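Local coordinates for Mannose/sialic acid-binding lectin (Polygonatum cyrtonema, PDB 3A0C), which binds mannose through its bulb-type, beta-prism II lectin domain and is an anti-HIV plant lectin, at the interface of chains A and B. Residues are numbered along the deposited sequence; one frame, centred on the assembly and turned at random. Chains: chain A/B, Mannose/sialic acid-binding lectin.

Contact 1: the interface of chains A and B. Residues chain A 61, 78, 85, 97; chain B 102-103.
B:Val102 pushes its forked side chain between two residues of chain A, a small case of how a branched residue can use each of its methyls for a different neighbour. Its CG1 lies anti to the backbone N (chi1 170°) and points at A:Thr78, while CG2 turns to A:Tyr85. The first meeting is tight: B:Val102 CG1 comes within 3.4 Å of A:Thr78 CB, the two side chains crossing obliquely. B:Val102 CG2 reaches the aromatic ring at its rim atom A:Tyr85 CE2, 3.6 Å away, with the side chains about at right angles. The same A:Tyr85 ring has A:Gly61 CA over its centre, 3.6 Å above the plane. A:Thr78 is tied to that glycine as well, its hydroxyl OG1 donating to A:Gly61 O over 2.8 Å from above the carbonyl plane; this bond would hold the rotation (chi1 58°) in which methyl CG2 faces B:Trp103. There A:Thr78 CG2 lies 3.7 Å from B:Trp103 CD1 of the indole, and A:Ile97 CD1 packs against B:Trp103 CE3, on the six-membered ring, also at 3.7 Å. Backbone hydrogen bonds join A:Ile97 N to B:Trp103 O and B:Val102 N to A:Ile97 O. The patch gives the exchanged C-terminal strand of chain B an apolar seat against chain A, which probably steadies the dimer.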
ATOM      1  N   GLY A  61      -8.020   0.766 -11.882  1.00 17.79           N
ATOM      2  CA  GLY A  61      -7.455  -0.487 -11.421  1.00 15.50           C
ATOM      3  C   GLY A  61      -6.619  -1.217 -12.434  1.00 13.42           C
ATOM      4  O   GLY A  61      -6.081  -2.278 -12.139  1.00 14.22           O
ATOM      5  N   THR A  78      -7.143  -5.337 -15.566  1.00 23.60           N
ATOM      6  CA  THR A  78      -8.050  -5.440 -14.428  1.00 22.95           C
ATOM      7  C   THR A  78      -8.696  -4.088 -14.151  1.00 24.66           C
ATOM      8  O   THR A  78      -8.709  -3.606 -13.018  1.00 25.56           O
ATOM      9  CB  THR A  78      -7.288  -5.872 -13.185  1.00 20.26           C
ATOM     10  OG1 THR A  78      -6.249  -4.924 -12.933  1.00 20.67           O
ATOM     11  CG2 THR A  78      -6.679  -7.255 -13.384  1.00 19.41           C
ATOM     12  N   TYR A  85      -6.920   3.434  -6.812  1.00 17.59           N
ATOM     13  CA  TYR A  85      -6.353   2.144  -6.426  1.00 16.19           C
ATOM     14  C   TYR A  85      -4.896   2.291  -6.009  1.00 15.73           C
ATOM     15  O   TYR A  85      -4.310   3.383  -6.104  1.00 15.20           O
ATOM     16  CB  TYR A  85      -6.440   1.156  -7.593  1.00 17.32           C
ATOM     17  CG  TYR A  85      -7.849   0.855  -8.029  1.00 17.57           C
ATOM     18  CD1 TYR A  85      -8.630   1.825  -8.668  1.00 18.69           C
ATOM     19  CD2 TYR A  85      -8.421  -0.390  -7.771  1.00 19.09           C
ATOM     20  CE1 TYR A  85      -9.961   1.560  -9.038  1.00 19.99           C
ATOM     21  CE2 TYR A  85      -9.748  -0.673  -8.136  1.00 21.08           C
ATOM     22  CZ  TYR A  85     -10.513   0.309  -8.767  1.00 21.73           C
ATOM     23  OH  TYR A  85     -11.818   0.041  -9.122  1.00 21.43           O
ATOM     24  N   ILE A  97      -2.657  -5.282  -6.084  1.00 11.21           N
ATOM     25  CA  ILE A  97      -3.378  -4.068  -6.462  1.00 11.02           C
ATOM     26  C   ILE A  97      -4.676  -4.101  -5.646  1.00 10.68           C
ATOM     27  O   ILE A  97      -5.413  -5.099  -5.671  1.00 11.77           O
ATOM     28  CB  ILE A  97      -3.748  -4.046  -7.983  1.00 11.61           C
ATOM     29  CG1 ILE A  97      -2.483  -3.954  -8.841  1.00 11.83           C
ATOM     30  CG2 ILE A  97      -4.671  -2.872  -8.296  1.00 10.68           C
ATOM     31  CD1 ILE A  97      -2.747  -3.897 -10.350  1.00 10.68           C
TER
ATOM     32  N   VAL B 102      -7.640  -6.558  -6.473  1.00 10.68           N
ATOM     33  CA  VAL B 102      -8.033  -6.515  -7.869  1.00 10.68           C
ATOM     34  C   VAL B 102      -7.111  -7.396  -8.706  1.00 10.68           C
ATOM     35  O   VAL B 102      -7.543  -8.008  -9.677  1.00 11.40           O
ATOM     36  CB  VAL B 102      -7.961  -5.068  -8.422  1.00 10.68           C
ATOM     37  CG1 VAL B 102      -8.138  -5.071  -9.947  1.00 10.68           C
ATOM     38  CG2 VAL B 102      -9.019  -4.201  -7.746  1.00 10.68           C
ATOM     39  N   TRP B 103      -5.840  -7.455  -8.316  1.00 11.11           N
ATOM     40  CA  TRP B 103      -4.843  -8.231  -9.035  1.00 11.34           C
ATOM     41  C   TRP B 103      -3.630  -8.429  -8.127  1.00 13.85           C
ATOM     42  O   TRP B 103      -3.457  -7.697  -7.156  1.00 13.75           O
ATOM     43  CB  TRP B 103      -4.440  -7.471 -10.305  1.00 12.91           C
ATOM     44  CG  TRP B 103      -3.451  -8.191 -11.209  1.00 12.49           C
ATOM     45  CD1 TRP B 103      -3.730  -9.109 -12.183  1.00 11.23           C
ATOM     46  CD2 TRP B 103      -2.035  -8.005 -11.230  1.00 12.61           C
ATOM     47  NE1 TRP B 103      -2.577  -9.498 -12.812  1.00 10.97           N
ATOM     48  CE2 TRP B 103      -1.518  -8.834 -12.249  1.00 12.30           C
ATOM     49  CE3 TRP B 103      -1.150  -7.210 -10.490  1.00 13.64           C
ATOM     50  CZ2 TRP B 103      -0.150  -8.889 -12.550  1.00 10.76           C
ATOM     51  CZ3 TRP B 103       0.202  -7.265 -10.791  1.00 12.09           C
ATOM     52  CH2 TRP B 103       0.687  -8.097 -11.813  1.00 10.68           C
TER

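Contact 2: the interface of chains A and B. Residues chain A 94-97; chain B 100-105.
Strand 95-98 of chain A runs antiparallel to strand 101-104 of chain B, with the loop residues A:Asn94 and B:Thr105 meeting at one end. This is C-terminal strand exchange, the mode of pairing familiar from dimers of bulb-type lectins with the beta-prism II fold, and it illustrates how two subunits can share one sheet. Bridges pair A:Val96 with B:Ala104 and A:Ile97 with B:Trp103. Beyond the bonds made by A:Ile97, the ladder continues where B:Thr105 N donates to A:Val95 O over 2.9 Å, bent to 143° at the hydrogen. In return A:Val95 N makes a weak bond to the hydroxyl OG1 of B:Thr105 at 3.3 Å. That hydroxyl sits between its own backbone N and carbonyl carbon (chi1 51°), which brings it to the valine, while methyl B:Thr105 CG2 packs 3.8 Å from A:Val95 CB. A:Val96 directs its two methyls to different partners: CG1, anti to the backbone N, meets CG1 of B:Val101 at 3.9 Å, and CG2 faces the methyl CB of B:Ala104 at 4.1 Å. The A:Asn94 and B:Thr105 side chains slide past each other in opposite directions. Within chain B, B:Thr105 N also lies 4.1 Å above the plane of the B:Trp103 indole, toward its rim.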
ATOM      1  N   ASN A  94       4.458 -10.595  -1.928  1.00 11.39           N
ATOM      2  CA  ASN A  94       3.416 -10.610  -2.952  1.00 11.56           C
ATOM      3  C   ASN A  94       3.184  -9.157  -3.357  1.00 11.08           C
ATOM      4  O   ASN A  94       3.275  -8.270  -2.531  1.00 12.22           O
ATOM      5  CB  ASN A  94       2.120 -11.234  -2.394  1.00 10.76           C
ATOM      6  CG  ASN A  94       1.109 -11.630  -3.489  1.00 10.68           C
ATOM      7  OD1 ASN A  94       1.378 -11.566  -4.681  1.00 10.68           O
ATOM      8  ND2 ASN A  94      -0.064 -12.054  -3.059  1.00 11.48           N
ATOM      9  N   VAL A  95       2.924  -8.922  -4.639  1.00 13.07           N
ATOM     10  CA  VAL A  95       2.660  -7.585  -5.166  1.00 12.54           C
ATOM     11  C   VAL A  95       1.189  -7.538  -5.547  1.00 12.48           C
ATOM     12  O   VAL A  95       0.757  -8.187  -6.500  1.00 13.42           O
ATOM     13  CB  VAL A  95       3.523  -7.296  -6.400  1.00 14.27           C
ATOM     14  CG1 VAL A  95       3.104  -5.979  -7.030  1.00 15.53           C
ATOM     15  CG2 VAL A  95       5.004  -7.266  -5.988  1.00 14.74           C
ATOM     16  N   VAL A  96       0.427  -6.743  -4.796  1.00 13.33           N
ATOM     17  CA  VAL A  96      -1.017  -6.647  -4.951  1.00 10.97           C
ATOM     18  C   VAL A  96      -1.588  -5.270  -5.292  1.00 10.96           C
ATOM     19  O   VAL A  96      -1.085  -4.235  -4.847  1.00 10.68           O
ATOM     20  CB  VAL A  96      -1.696  -7.130  -3.637  1.00 10.90           C
ATOM     21  CG1 VAL A  96      -3.176  -7.334  -3.842  1.00 10.68           C
ATOM     22  CG2 VAL A  96      -1.020  -8.397  -3.146  1.00 10.68           C
ATOM     23  N   ILE A  97      -2.657  -5.282  -6.084  1.00 11.21           N
ATOM     24  CA  ILE A  97      -3.378  -4.068  -6.462  1.00 11.02           C
ATOM     25  C   ILE A  97      -4.676  -4.101  -5.646  1.00 10.68           C
ATOM     26  O   ILE A  97      -5.413  -5.099  -5.671  1.00 11.77           O
ATOM     27  CB  ILE A  97      -3.748  -4.046  -7.983  1.00 11.61           C
ATOM     28  CG1 ILE A  97      -2.483  -3.954  -8.841  1.00 11.83           C
ATOM     29  CG2 ILE A  97      -4.671  -2.872  -8.296  1.00 10.68           C
ATOM     30  CD1 ILE A  97      -2.747  -3.897 -10.350  1.00 10.68           C
TER
ATOM     31  N   PRO B 100     -11.506  -4.477  -2.323  1.00 20.43           N
ATOM     32  CA  PRO B 100     -10.720  -5.708  -2.144  1.00 20.06           C
ATOM     33  C   PRO B 100      -9.530  -5.789  -3.101  1.00 17.41           C
ATOM     34  O   PRO B 100      -9.104  -4.769  -3.678  1.00 15.99           O
ATOM     35  CB  PRO B 100     -11.741  -6.827  -2.406  1.00 20.92           C
ATOM     36  CG  PRO B 100     -13.086  -6.156  -2.171  1.00 22.38           C
ATOM     37  CD  PRO B 100     -12.864  -4.804  -2.798  1.00 22.69           C
ATOM     38  N   VAL B 101      -9.004  -7.003  -3.258  1.00 15.40           N
ATOM     39  CA  VAL B 101      -7.864  -7.239  -4.141  1.00 14.29           C
ATOM     40  C   VAL B 101      -8.355  -7.243  -5.590  1.00 12.97           C
ATOM     41  O   VAL B 101      -9.388  -7.827  -5.894  1.00 13.40           O
ATOM     42  CB  VAL B 101      -7.172  -8.584  -3.806  1.00 14.89           C
ATOM     43  CG1 VAL B 101      -6.594  -8.538  -2.394  1.00 16.22           C
ATOM     44  CG2 VAL B 101      -8.165  -9.714  -3.908  1.00 17.87           C
ATOM     45  N   VAL B 102      -7.640  -6.558  -6.473  1.00 10.68           N
ATOM     46  CA  VAL B 102      -8.033  -6.515  -7.869  1.00 10.68           C
ATOM     47  C   VAL B 102      -7.111  -7.396  -8.706  1.00 10.68           C
ATOM     48  O   VAL B 102      -7.543  -8.008  -9.677  1.00 11.40           O
ATOM     49  CB  VAL B 102      -7.961  -5.068  -8.422  1.00 10.68           C
ATOM     50  CG1 VAL B 102      -8.138  -5.071  -9.947  1.00 10.68           C
ATOM     51  CG2 VAL B 102      -9.019  -4.201  -7.746  1.00 10.68           C
ATOM     52  N   TRP B 103      -5.840  -7.455  -8.316  1.00 11.11           N
ATOM     53  CA  TRP B 103      -4.843  -8.231  -9.035  1.00 11.34           C
ATOM     54  C   TRP B 103      -3.630  -8.429  -8.127  1.00 13.85           C
ATOM     55  O   TRP B 103      -3.457  -7.697  -7.156  1.00 13.75           O
ATOM     56  CB  TRP B 103      -4.440  -7.471 -10.305  1.00 12.91           C
ATOM     57  CG  TRP B 103      -3.451  -8.191 -11.209  1.00 12.49           C
ATOM     58  CD1 TRP B 103      -3.730  -9.109 -12.183  1.00 11.23           C
ATOM     59  CD2 TRP B 103      -2.035  -8.005 -11.230  1.00 12.61           C
ATOM     60  NE1 TRP B 103      -2.577  -9.498 -12.812  1.00 10.97           N
ATOM     61  CE2 TRP B 103      -1.518  -8.834 -12.249  1.00 12.30           C
ATOM     62  CE3 TRP B 103      -1.150  -7.210 -10.490  1.00 13.64           C
ATOM     63  CZ2 TRP B 103      -0.150  -8.889 -12.550  1.00 10.76           C
ATOM     64  CZ3 TRP B 103       0.202  -7.265 -10.791  1.00 12.09           C
ATOM     65  CH2 TRP B 103       0.687  -8.097 -11.813  1.00 10.68           C
ATOM     66  N   ALA B 104      -2.811  -9.437  -8.431  1.00 14.10           N
ATOM     67  CA  ALA B 104      -1.610  -9.727  -7.659  1.00 14.55           C
ATOM     68  C   ALA B 104      -0.672 -10.476  -8.575  1.00 16.80           C
ATOM     69  O   ALA B 104      -1.125 -11.076  -9.546  1.00 16.55           O
ATOM     70  CB  ALA B 104      -1.947 -10.588  -6.454  1.00 15.66           C
ATOM     71  N   THR B 105       0.628 -10.456  -8.270  1.00 17.93           N
ATOM     72  CA  THR B 105       1.609 -11.158  -9.104  1.00 18.48           C
ATOM     73  C   THR B 105       1.693 -12.639  -8.736  1.00 17.83           C
ATOM     74  O   THR B 105       2.016 -13.483  -9.577  1.00 17.27           O
ATOM     75  CB  THR B 105       3.028 -10.545  -8.971  1.00 17.72           C
ATOM     76  OG1 THR B 105       3.372 -10.438  -7.585  1.00 15.88           O
ATOM     77  CG2 THR B 105       3.095  -9.168  -9.627  1.00 18.53           C
TER

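Contact 3: the interface of chains A and B. Residues chain A 92-94; chain B 107-109.
A:Arg93 takes hold of the B:Ser107 carbonyl side-on, an instructive case of one acceptor shared by two donors of the same guanidinium. A:Arg93 NE donates to B:Ser107 O at 3.1 Å and A:Arg93 NH2 to the same oxygen at 3.0 Å, with the oxygen at the edge of the group and in its plane. The arginine chain bends at its third torsion (chi3 61°), which swings the guanidinium round to the carbonyl. The serine answers with its own hydroxyl: B:Ser107 OG donates to A:Arg93 O over 2.8 Å, in the carbonyl plane. The two residues are therefore joined in both directions, each offering a side-chain donor to the backbone oxygen of the other. Next along the C-terminal tail, B:Gly108 CA lies 3.4 Å from A:Asn94 CB, a close approach. B:Pro109, which follows a cis peptide bond, lies against A:Asp92, with B:Pro109 CA 3.7 Å from the carboxylate carbon A:Asp92 CG. Further out, that aspartate probably steadies the loop that presents A:Arg93 and A:Asn94 to the tail. A:Asp92 OD1 accepts from the backbone N of A:Asn94 at 2.8 Å, the N-H arriving from above the carboxylate plane.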
ATOM      1  N   ASP A  92       5.489  -9.865   2.514  1.00 17.24           N
ATOM      2  CA  ASP A  92       5.329 -11.310   2.278  1.00 15.23           C
ATOM      3  C   ASP A  92       5.730 -11.598   0.825  1.00 14.14           C
ATOM      4  O   ASP A  92       5.549 -12.690   0.297  1.00 13.98           O
ATOM      5  CB  ASP A  92       3.887 -11.768   2.581  1.00 14.60           C
ATOM      6  CG  ASP A  92       2.898 -11.450   1.473  1.00 16.94           C
ATOM      7  OD1 ASP A  92       3.191 -10.628   0.586  1.00 17.81           O
ATOM      8  OD2 ASP A  92       1.792 -12.032   1.500  1.00 18.41           O
ATOM      9  N   ARG A  93       6.291 -10.566   0.203  1.00 13.20           N
ATOM     10  CA  ARG A  93       6.783 -10.600  -1.164  1.00 12.46           C
ATOM     11  C   ARG A  93       5.738 -10.640  -2.276  1.00 12.57           C
ATOM     12  O   ARG A  93       6.094 -10.707  -3.455  1.00 13.34           O
ATOM     13  CB  ARG A  93       7.772 -11.761  -1.346  1.00 12.44           C
ATOM     14  CG  ARG A  93       8.921 -11.413  -2.309  1.00 11.37           C
ATOM     15  CD  ARG A  93       9.844 -12.592  -2.573  1.00 13.07           C
ATOM     16  NE  ARG A  93       9.127 -13.701  -3.191  1.00 15.56           N
ATOM     17  CZ  ARG A  93       9.679 -14.865  -3.522  1.00 14.06           C
ATOM     18  NH1 ARG A  93      10.963 -15.098  -3.307  1.00 15.07           N
ATOM     19  NH2 ARG A  93       8.932 -15.808  -4.056  1.00 15.60           N
ATOM     20  N   ASN A  94       4.458 -10.595  -1.928  1.00 11.39           N
ATOM     21  CA  ASN A  94       3.416 -10.610  -2.952  1.00 11.56           C
ATOM     22  C   ASN A  94       3.184  -9.157  -3.357  1.00 11.08           C
ATOM     23  O   ASN A  94       3.275  -8.270  -2.531  1.00 12.22           O
ATOM     24  CB  ASN A  94       2.120 -11.234  -2.394  1.00 10.76           C
ATOM     25  CG  ASN A  94       1.109 -11.630  -3.489  1.00 10.68           C
ATOM     26  OD1 ASN A  94       1.378 -11.566  -4.681  1.00 10.68           O
ATOM     27  ND2 ASN A  94      -0.064 -12.054  -3.059  1.00 11.48           N
TER
ATOM     28  N   SER B 107       3.742 -13.622  -6.546  1.00 16.09           N
ATOM     29  CA  SER B 107       5.143 -13.797  -6.176  1.00 13.91           C
ATOM     30  C   SER B 107       5.237 -14.019  -4.672  1.00 13.58           C
ATOM     31  O   SER B 107       6.282 -14.345  -4.122  1.00 12.65           O
ATOM     32  CB  SER B 107       5.950 -12.570  -6.576  1.00 13.66           C
ATOM     33  OG  SER B 107       5.340 -11.386  -6.095  1.00 12.16           O
ATOM     34  N   GLY B 108       4.115 -13.850  -3.999  1.00 15.75           N
ATOM     35  CA  GLY B 108       4.073 -14.062  -2.568  1.00 18.45           C
ATOM     36  C   GLY B 108       2.774 -14.783  -2.283  1.00 20.96           C
ATOM     37  O   GLY B 108       2.021 -15.036  -3.212  1.00 24.19           O
ATOM     38  N   PRO B 109       2.469 -15.132  -1.029  1.00 23.24           N
ATOM     39  CA  PRO B 109       3.268 -14.899   0.171  1.00 25.65           C
ATOM     40  C   PRO B 109       4.489 -15.804   0.247  1.00 27.98           C
ATOM     41  O   PRO B 109       4.602 -16.728  -0.581  1.00 30.19           O
ATOM     42  CB  PRO B 109       2.277 -15.179   1.293  1.00 24.73           C
ATOM     43  CG  PRO B 109       1.464 -16.268   0.728  1.00 24.45           C
ATOM     44  CD  PRO B 109       1.196 -15.780  -0.677  1.00 23.97           C
TER

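The contacts follow the C-terminal segment of chain B along chain A. Contact 1 and contact 2 overlap, their C-alpha centres about 6 Å apart, and share A:Ile97, B:Val102 and B:Trp103. Contact 3 lies about 10 Å from contact 2, to which A:Asn94 joins it, and about 16 Å from contact 1. Contact 1 is the side-chain seat of the middle of the ladder in contact 2, and contact 3 is the polar tail beyond it. Because the interface is two-fold symmetric, chain A's tail makes the same set of contacts on chain B, and this reciprocal exchange would hold the dimer together, as in related bulb-type lectins.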